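Local atomic coordinates of RND efflux system, outer membrane lipoprotein, NodT family (Burkholderia mallei, PDB entry 6U94), a protein that probably forms the outer-membrane channel component of a tripartite RND efflux system. Residues A56-Q59 against Q60-L64; A268-P271 against A272-S276; H290-A294 against A295-I299. One frame throughout, in Å; residues are numbered along the deposited sequence.

Contact 1 of 3, residues A56-Q59 against Q60-L64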
# COMPACT_ATOMS: atom_id res chain seq x y z
N ALA A 56 -6.34 -0.27 -17.77
CA ALA A 56 -5.88 -1.12 -18.86
C ALA A 56 -4.36 -1.17 -18.93
O ALA A 56 -3.77 -2.24 -19.13
CB ALA A 56 -6.47 -0.63 -20.19
N GLN A 57 -3.71 -0.01 -18.78
CA GLN A 57 -2.25 0.01 -18.81
C GLN A 57 -1.66 -0.78 -17.65
O GLN A 57 -0.69 -1.53 -17.83
CB GLN A 57 -1.74 1.46 -18.79
CG GLN A 57 -0.24 1.58 -18.89
CD GLN A 57 0.31 0.93 -20.14
OE1 GLN A 57 0.06 1.39 -21.26
NE2 GLN A 57 1.07 -0.16 -19.97
N LEU A 58 -2.23 -0.62 -16.46
CA LEU A 58 -1.78 -1.40 -15.31
C LEU A 58 -1.97 -2.89 -15.54
O LEU A 58 -1.10 -3.70 -15.18
CB LEU A 58 -2.51 -0.95 -14.05
CG LEU A 58 -2.22 -1.75 -12.78
CD1 LEU A 58 -0.74 -1.73 -12.45
CD2 LEU A 58 -3.03 -1.23 -11.61
N GLN A 59 -3.10 -3.28 -16.15
CA GLN A 59 -3.33 -4.68 -16.46
C GLN A 59 -2.26 -5.22 -17.41
O GLN A 59 -1.86 -6.38 -17.30
CB GLN A 59 -4.72 -4.87 -17.06
CG GLN A 59 -5.86 -4.79 -16.06
CD GLN A 59 -7.17 -5.30 -16.64
OE1 GLN A 59 -7.29 -5.48 -17.85
NE2 GLN A 59 -8.15 -5.53 -15.77
N GLN A 60 -1.81 -4.39 -18.34
CA GLN A 60 -0.79 -4.83 -19.29
C GLN A 60 0.54 -5.10 -18.59
O GLN A 60 1.22 -6.09 -18.90
CB GLN A 60 -0.61 -3.78 -20.39
CG GLN A 60 0.47 -4.12 -21.40
CD GLN A 60 0.58 -3.08 -22.50
OE1 GLN A 60 -0.13 -2.07 -22.50
NE2 GLN A 60 1.47 -3.32 -23.46
N LEU A 61 0.92 -4.24 -17.65
CA LEU A 61 2.19 -4.40 -16.96
C LEU A 61 2.20 -5.68 -16.12
O LEU A 61 3.20 -6.41 -16.10
CB LEU A 61 2.47 -3.18 -16.08
CG LEU A 61 2.68 -1.88 -16.85
CD1 LEU A 61 2.37 -0.69 -15.96
CD2 LEU A 61 4.10 -1.80 -17.38
N VAL A 62 1.11 -5.96 -15.42
CA VAL A 62 1.04 -7.16 -14.58
C VAL A 62 1.11 -8.42 -15.44
O VAL A 62 1.79 -9.39 -15.09
CB VAL A 62 -0.24 -7.12 -13.72
CG1 VAL A 62 -0.49 -8.47 -13.07
CG2 VAL A 62 -0.12 -6.05 -12.66
N ALA A 63 0.42 -8.41 -16.58
CA ALA A 63 0.45 -9.58 -17.46
C ALA A 63 1.85 -9.85 -17.97
O ALA A 63 2.26 -11.02 -18.09
CB ALA A 63 -0.52 -9.38 -18.62
N LEU A 64 2.61 -8.80 -18.27
CA LEU A 64 3.98 -8.99 -18.73
C LEU A 64 4.87 -9.50 -17.61
O LEU A 64 5.77 -10.32 -17.83
CB LEU A 64 4.54 -7.69 -19.32
CG LEU A 64 3.79 -7.08 -20.50
CD1 LEU A 64 4.60 -5.95 -21.13
CD2 LEU A 64 3.43 -8.14 -21.54
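Gln57 meets the amide of Gln60, one turn further along helix 56-67, at its OE1, the two chains crossing obliquely. The Gln57 chain leaves with CG anti to the backbone N (chi1 -177°) and then bends at chi2, which carries its end forward along the helix until Gln57 NE2 stands 3.4 Å from Gln60 OE1. The two amide planes are only 29° apart, and Gln60 reaches this neighbour with a fully extended chain. Leu61 meets the same glutamine from another side: Leu61 CG lies 3.9 Å from Gln57 NE2 and 3.5 Å from Gln57 O, packing its branch point over the end of the side chain and the carbonyl alike. On the next face Leu58 CD1 and Val62 CG2 approach loosely, at 4.4 Å, while Val62 CG2 rests 3.6 Å from Leu58 O. Beneath these side chains run four i to i+4 bonds of a regular alpha helix, from Ala56 O to Gln60 N through Gln59 O to Ala63 N; the straightest joins Val62 N to Leu58 O at 3.2 Å, with an N-H...O angle of 165°. Gln59 turns its amide to the chain before the helix, where NE2 bonds to Leu53 O, and Asp55 OD2 accepts from Leu58 N near the helix start. The chemistry is therefore that of an amphipathic helix: Leu61 and Val62 pack against helix 156-203, at Tyr174 and at Val167 and Val170, and Leu58 against Leu53, whereas the amides of Gln57 and Gln60 lie beside each other and that of Gln59 is engaged with Leu53 O.

Contact 2 of 3, residues A268-P271 against A272-S276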
# COMPACT_ATOMS: atom_id res chain seq x y z
N ALA A 268 -10.22 -1.02 -8.56
CA ALA A 268 -11.63 -1.21 -8.27
C ALA A 268 -11.85 -1.26 -6.77
O ALA A 268 -10.99 -1.72 -6.01
CB ALA A 268 -12.15 -2.49 -8.93
N GLU A 269 -13.00 -0.77 -6.34
CA GLU A 269 -13.33 -0.79 -4.92
C GLU A 269 -13.68 -2.20 -4.48
O GLU A 269 -14.22 -3.01 -5.24
CB GLU A 269 -14.50 0.16 -4.63
CG GLU A 269 -14.80 0.36 -3.16
CD GLU A 269 -13.57 0.77 -2.37
OE1 GLU A 269 -12.90 -0.11 -1.79
OE2 GLU A 269 -13.27 1.99 -2.34
N PHE A 270 -13.34 -2.51 -3.23
CA PHE A 270 -13.64 -3.82 -2.68
C PHE A 270 -15.16 -3.99 -2.56
O PHE A 270 -15.84 -3.09 -2.06
CB PHE A 270 -12.98 -3.99 -1.32
CG PHE A 270 -11.48 -4.03 -1.38
CD1 PHE A 270 -10.82 -5.18 -1.78
CD2 PHE A 270 -10.74 -2.92 -1.04
CE1 PHE A 270 -9.44 -5.22 -1.84
CE2 PHE A 270 -9.36 -2.95 -1.10
CZ PHE A 270 -8.70 -4.10 -1.50
N PRO A 271 -15.71 -5.11 -3.02
CA PRO A 271 -17.16 -5.32 -2.91
C PRO A 271 -17.60 -5.38 -1.46
O PRO A 271 -16.82 -5.68 -0.55
CB PRO A 271 -17.38 -6.66 -3.62
CG PRO A 271 -16.17 -6.87 -4.47
CD PRO A 271 -15.04 -6.22 -3.72
N ALA A 272 -18.87 -5.09 -1.24
CA ALA A 272 -19.44 -5.22 0.09
C ALA A 272 -19.71 -6.69 0.41
O ALA A 272 -20.17 -7.45 -0.44
CB ALA A 272 -20.74 -4.42 0.19
N GLY A 273 -19.40 -7.08 1.64
CA GLY A 273 -19.73 -8.41 2.11
C GLY A 273 -18.79 -9.52 1.67
O GLY A 273 -19.24 -10.63 1.41
N LEU A 274 -17.49 -9.24 1.60
CA LEU A 274 -16.54 -10.27 1.20
C LEU A 274 -16.50 -11.37 2.26
O LEU A 274 -16.32 -11.07 3.45
CB LEU A 274 -15.16 -9.67 1.00
CG LEU A 274 -15.02 -8.83 -0.27
CD1 LEU A 274 -13.61 -8.30 -0.42
CD2 LEU A 274 -15.44 -9.64 -1.48
N PRO A 275 -16.65 -12.64 1.88
CA PRO A 275 -16.64 -13.72 2.88
C PRO A 275 -15.24 -13.99 3.41
O PRO A 275 -14.24 -13.89 2.69
CB PRO A 275 -17.19 -14.92 2.11
CG PRO A 275 -16.88 -14.63 0.67
CD PRO A 275 -16.98 -13.13 0.53
N SER A 276 -15.18 -14.34 4.70
CA SER A 276 -13.91 -14.68 5.33
C SER A 276 -13.28 -15.94 4.73
O SER A 276 -12.07 -16.15 4.88
CB SER A 276 -14.11 -14.87 6.83
OG SER A 276 -15.27 -15.64 7.09
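Phe270 and Pro271 meet Leu274 across a short bend of irregular chain, and the segment leads up to them through Glu269. This glutamate has its carboxylate turned forward to the next peptide N-H: Glu269 OE1 accepts from Phe270 N at 2.8 Å, on the anti side and 25° out of the carboxylate plane. The same OE1 is in a salt bridge with Arg385, so two donors grip one oxygen. Phe270 comes next, and its contribution is slight: the ring leads away from the bend, and Phe270 CD1 grazes Leu274 CD1 at 4.4 Å. Pro271 carries most of the contact. Its ring is set aslant across the isobutyl end of Leu274, with both Pro271 CG and CD 4.1 Å from Leu274 CD2, and Pro271 CD also comes to 4.2 Å from Leu274 CD1. Pro271 O is 3.6 Å from Leu274 CG. Placing CG beside its own backbone N (chi1 -73°) lets Leu274 turn both methyls back to the proline. Gly273, with positive phi (80°), helps the chain turn between the two. No hydrogen bond joins the segments; instead Thr313 bridges the bend, its OG1 bonded to both Pro271 O and Leu274 N. Leu455 and Trp459 cover the leucine. The chemistry implies a bend shaped by apolar packing of proline against leucine and held in place by polar groups from elsewhere in the chain.

Contact 3 of 3, residues H290-A294 against A295-I299. Unlike the reference sequence in segment 295-299: Gln298 (reference Asn).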
# COMPACT_ATOMS: atom_id res chain seq x y z
N HIS A 290 -2.14 -27.65 5.11
CA HIS A 290 -1.37 -28.77 4.56
C HIS A 290 -0.64 -29.52 5.67
O HIS A 290 -0.58 -30.76 5.67
CB HIS A 290 -0.39 -28.24 3.52
CG HIS A 290 0.52 -29.28 2.94
ND1 HIS A 290 1.62 -29.77 3.62
CD2 HIS A 290 0.52 -29.90 1.74
CE1 HIS A 290 2.24 -30.66 2.87
NE2 HIS A 290 1.59 -30.76 1.72
N ARG A 291 -0.05 -28.78 6.61
CA ARG A 291 0.65 -29.43 7.72
C ARG A 291 -0.29 -30.26 8.57
O ARG A 291 0.10 -31.31 9.10
CB ARG A 291 1.36 -28.38 8.58
CG ARG A 291 2.73 -27.98 8.08
CD ARG A 291 3.43 -27.05 9.06
NE ARG A 291 3.99 -25.88 8.40
CZ ARG A 291 3.45 -24.67 8.43
NH1 ARG A 291 2.33 -24.45 9.12
NH2 ARG A 291 4.03 -23.66 7.79
N LEU A 292 -1.54 -29.81 8.72
CA LEU A 292 -2.50 -30.57 9.53
C LEU A 292 -2.97 -31.82 8.80
O LEU A 292 -3.19 -32.86 9.43
CB LEU A 292 -3.69 -29.68 9.89
CG LEU A 292 -3.50 -28.65 11.00
CD1 LEU A 292 -4.59 -27.61 10.93
CD2 LEU A 292 -3.51 -29.34 12.36
N ILE A 293 -3.12 -31.74 7.47
CA ILE A 293 -3.52 -32.92 6.70
C ILE A 293 -2.45 -34.00 6.81
O ILE A 293 -2.76 -35.18 7.04
CB ILE A 293 -3.77 -32.54 5.23
CG1 ILE A 293 -5.01 -31.65 5.12
CG2 ILE A 293 -3.95 -33.79 4.38
CD1 ILE A 293 -5.04 -30.77 3.90
N ALA A 294 -1.18 -33.61 6.66
CA ALA A 294 -0.09 -34.57 6.78
C ALA A 294 0.01 -35.14 8.19
O ALA A 294 0.46 -36.28 8.36
CB ALA A 294 1.23 -33.92 6.38
N ALA A 295 -0.41 -34.38 9.20
CA ALA A 295 -0.44 -34.87 10.57
C ALA A 295 -1.73 -35.61 10.91
O ALA A 295 -2.01 -35.82 12.09
CB ALA A 295 -0.23 -33.71 11.54
N ASN A 296 -2.51 -35.99 9.90
CA ASN A 296 -3.72 -36.80 10.03
C ASN A 296 -4.88 -36.07 10.70
O ASN A 296 -5.80 -36.71 11.21
CB ASN A 296 -3.44 -38.11 10.78
CG ASN A 296 -3.43 -39.31 9.86
OD1 ASN A 296 -4.02 -39.27 8.78
ND2 ASN A 296 -2.76 -40.37 10.28
N ALA A 297 -4.86 -34.74 10.71
CA ALA A 297 -5.99 -34.02 11.27
C ALA A 297 -7.08 -33.85 10.22
O ALA A 297 -6.83 -33.89 9.01
CB ALA A 297 -5.55 -32.65 11.81
N GLN A 298 -8.31 -33.66 10.69
CA GLN A 298 -9.44 -33.33 9.83
C GLN A 298 -9.57 -31.81 9.74
O GLN A 298 -9.82 -31.13 10.74
CB GLN A 298 -10.72 -33.99 10.36
CG GLN A 298 -12.01 -33.20 10.19
CD GLN A 298 -12.56 -33.14 8.77
OE1 GLN A 298 -11.81 -33.12 7.79
NE2 GLN A 298 -13.88 -33.11 8.66
N ILE A 299 -9.37 -31.28 8.53
CA ILE A 299 -9.34 -29.83 8.34
C ILE A 299 -10.71 -29.22 8.60
O ILE A 299 -10.83 -28.13 9.16
CB ILE A 299 -8.83 -29.49 6.93
CG1 ILE A 299 -7.40 -29.97 6.79
CG2 ILE A 299 -8.89 -27.99 6.67
CD1 ILE A 299 -6.47 -29.36 7.81
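A Schellman motif closes helix 283-294, and the chain beyond it folds back so that Ile299 packs against Leu292 and Ile293. Two backbone bonds define the motif. Ala297 N donates to Leu292 O at 2.8 Å, reasonably straight at 156°, and inside it Asn296 N donates to Ile293 O at 3.0 Å; this inner donor comes from above the carbonyl plane, 64° out of it. Asn296, the C-prime residue, has the positive phi that turns the chain. One residue earlier Ala295 N still bonds to Arg291 O at 3.1 Å, in the i to i+4 manner of the helix, although Ala295 is the first residue to leave helical backbone angles. Leu292 and Ala297 make the apolar contact of the motif, and Ile299 adds to it from beyond. Ala297 CB points at the helix end and lies 3.9 Å from Leu292 CD2, while the end of Ile299 reaches in further. With its CG1 beside the backbone N (chi1 -64°) and chi2 bent as well, Ile299 brings CD1 to 3.5 Å from Leu292 CB. Ile299 CG1 in turn comes to 3.4 Å from Ile293 CG1, where the two isoleucine chains cross at about a right angle. The next helix, 299-306, starts at once: Gln298 occupies its N-cap position and its OE1 makes a weak hydrogen bond to Gly300 N. The turn thus links helices 283-294 and 299-306, with helix 362-415 against Leu292, through Asn363, Val364 and Tyr367, and the loop at Ile343 and Phe344 against Ala297; Ile343 also bonds to the backbone of Gln298.

Overall arrangement
The three contacts follow one another along the chain without touching. Contacts 1 and 2 lie at similar distances from the centre of the chain, their centres about 18 and 17 Å from it and about 23 Å from each other; their nearest atoms are about 8 Å apart. Phe52, which meets Phe270 of contact 2, comes just ahead of Leu53, the partner of Gln59 in contact 1, so one short run of chain serves both. Contact 3 is more peripheral, about 34 Å from the chain centre, and its centre is about 30 Å from that of contact 2. Bound glycerol, probably from the crystallisation liquor, is found near Gly273 and near Arg291.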